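Uncharacterized protein SP1917 (Streptococcus pneumoniae, PDB 3C9P) is of unknown function, a small, mainly helical protein of the DUF2200 family that is conserved in bacteria. Local coordinates at residues H35-W40 / R97-L102. Numbering follows the deposited sequence.
With EDO (1,2-ethanediol), chain B.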
# COMPACT_ATOMS: atom_id res chain seq x y z
N HIS A 35 -2.52 7.13 4.03
CA HIS A 35 -3.51 6.45 4.88
C HIS A 35 -4.76 6.11 4.05
O HIS A 35 -5.32 5.03 4.20
CB HIS A 35 -3.99 7.30 6.07
CG HIS A 35 -2.90 7.90 6.89
ND1 HIS A 35 -1.69 7.28 7.14
CD2 HIS A 35 -2.86 9.07 7.57
CE1 HIS A 35 -0.93 8.07 7.89
NE2 HIS A 35 -1.62 9.16 8.17
N GLN A 36 -5.22 7.07 3.25
CA GLN A 36 -6.44 6.93 2.45
C GLN A 36 -6.33 5.78 1.43
O GLN A 36 -7.23 4.95 1.33
CB GLN A 36 -6.81 8.28 1.78
CG GLN A 36 -7.40 9.32 2.80
CD GLN A 36 -7.44 10.77 2.30
OE1 GLN A 36 -6.88 11.12 1.25
NE2 GLN A 36 -8.09 11.64 3.08
N VAL A 37 -5.23 5.72 0.68
CA VAL A 37 -5.09 4.61 -0.31
C VAL A 37 -4.84 3.25 0.38
O VAL A 37 -5.27 2.22 -0.12
CB VAL A 37 -4.02 4.87 -1.46
CG1 VAL A 37 -4.31 6.22 -2.22
CG2 VAL A 37 -2.58 4.84 -0.90
N THR A 38 -4.17 3.26 1.53
CA THR A 38 -3.94 2.02 2.27
C THR A 38 -5.29 1.49 2.79
O THR A 38 -5.58 0.30 2.66
CB THR A 38 -2.97 2.25 3.45
OG1 THR A 38 -1.73 2.76 2.94
CG2 THR A 38 -2.72 0.93 4.21
N SER A 39 -6.08 2.37 3.39
CA SER A 39 -7.43 2.03 3.86
C SER A 39 -8.32 1.48 2.72
O SER A 39 -8.99 0.46 2.87
CB SER A 39 -8.08 3.28 4.44
OG SER A 39 -9.42 3.00 4.86
N TRP A 40 -8.31 2.16 1.58
CA TRP A 40 -9.06 1.72 0.40
C TRP A 40 -8.68 0.29 -0.02
O TRP A 40 -9.54 -0.57 -0.19
CB TRP A 40 -8.85 2.70 -0.75
CG TRP A 40 -9.55 2.28 -2.00
CD1 TRP A 40 -10.87 2.42 -2.31
CD2 TRP A 40 -8.95 1.65 -3.12
NE1 TRP A 40 -11.13 1.92 -3.55
CE2 TRP A 40 -9.96 1.45 -4.08
CE3 TRP A 40 -7.63 1.28 -3.42
CZ2 TRP A 40 -9.71 0.85 -5.30
CZ3 TRP A 40 -7.39 0.66 -4.64
CH2 TRP A 40 -8.41 0.48 -5.57
N ARG A 97 2.89 -5.12 -3.10
CA ARG A 97 3.33 -4.39 -4.29
C ARG A 97 2.20 -3.55 -4.87
O ARG A 97 2.46 -2.51 -5.44
CB ARG A 97 3.92 -5.33 -5.34
CG ARG A 97 5.26 -5.96 -4.92
CD ARG A 97 6.33 -4.86 -4.74
NE ARG A 97 7.65 -5.43 -4.47
CZ ARG A 97 8.38 -5.19 -3.38
NH1 ARG A 97 7.93 -4.40 -2.43
NH2 ARG A 97 9.57 -5.75 -3.26
N ARG A 98 0.95 -3.99 -4.71
CA ARG A 98 -0.17 -3.13 -5.13
C ARG A 98 -0.20 -1.84 -4.29
O ARG A 98 -0.40 -0.75 -4.85
CB ARG A 98 -1.52 -3.86 -5.04
CG ARG A 98 -1.71 -4.91 -6.10
CD ARG A 98 -2.96 -5.72 -5.85
NE ARG A 98 -3.18 -6.66 -6.95
CZ ARG A 98 -3.68 -7.89 -6.85
NH1 ARG A 98 -4.02 -8.40 -5.67
NH2 ARG A 98 -3.83 -8.61 -7.94
N LEU A 99 0.03 -1.95 -2.99
CA LEU A 99 0.18 -0.70 -2.19
C LEU A 99 1.35 0.18 -2.67
O LEU A 99 1.22 1.42 -2.78
CB LEU A 99 0.27 -0.96 -0.67
CG LEU A 99 0.35 0.34 0.17
CD1 LEU A 99 -0.89 1.21 -0.03
CD2 LEU A 99 0.57 0.02 1.65
N ASP A 100 2.48 -0.45 -2.98
CA ASP A 100 3.63 0.32 -3.49
C ASP A 100 3.27 1.10 -4.74
O ASP A 100 3.75 2.23 -4.92
CB ASP A 100 4.83 -0.56 -3.79
CG ASP A 100 5.51 -1.11 -2.52
OD1 ASP A 100 5.62 -0.41 -1.49
OD2 ASP A 100 5.97 -2.26 -2.57
N LYS A 101 2.47 0.49 -5.63
CA LYS A 101 2.01 1.15 -6.85
C LYS A 101 1.13 2.36 -6.52
O LYS A 101 1.30 3.43 -7.12
CB LYS A 101 1.26 0.15 -7.77
CG LYS A 101 0.88 0.68 -9.15
CD LYS A 101 2.11 1.03 -9.97
CE LYS A 101 1.84 0.88 -11.45
NZ LYS A 101 3.07 1.33 -12.19
N LEU A 102 0.20 2.20 -5.57
CA LEU A 102 -0.68 3.31 -5.19
C LEU A 102 0.12 4.48 -4.61
O LEU A 102 -0.16 5.64 -4.90
CB LEU A 102 -1.77 2.86 -4.19
CG LEU A 102 -2.69 1.71 -4.63
CD1 LEU A 102 -3.65 1.25 -3.49
CD2 LEU A 102 -3.49 2.13 -5.87
C1 EDO B . 7.75 -2.53 0.12
O1 EDO B . 8.70 -1.64 -0.48
C2 EDO B . 7.25 -1.89 1.40
O2 EDO B . 7.53 -0.49 1.35
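L99 and L102 both face helix 31-42, but their first torsions place CG differently: CG of L99 stands anti to its backbone N (chi1 -177°), whereas CG of L102 lies anti to its own carbonyl carbon. The CD1 branch of L99 comes up to T38, 3.5 Å from OG1, with CD2 of L99 slightly farther from the same OG1 of T38, at 3.8 Å. This is van der Waals contact with a polar atom already engaged, for OG1 of T38 is hydrogen-bonded to the backbone O of V34, one turn earlier in its helix. V37 reaches both leucines with one methyl, its CG2 lying 3.9 Å from CB of L102 and 4.1 Å from CD1 of L99. V37 and L102 lie alongside each other, pointing opposite ways, and CD1 of L102 continues to the backbone O of V37, 3.9 Å away. CD1 of L102 also meets W40 at the edge of the indole, near the ring plane, 4.0 Å from CZ3.

The two segments, on helices 31-42 and 91-107, run roughly antiparallel near the centre of this mainly helical chain. The segment axes approach to 10.0 Å at an angle of 145°, and no hydrogen bond joins them, so the interface is apolar packing. Helix 13-26 adds Y17 against T38 and L20 against L99; helix 112-119 adds V115 and Y119 against L102.

Away from the interface, NH1 of R97 forms a salt bridge with OD2 of D100 (2.9 Å), the acceptor standing 19° out of the guanidinium plane. A 1,2-ethanediol, probably from the crystallisation liquor, sits beside this pair and makes a weak hydrogen bond to OD1 of D100.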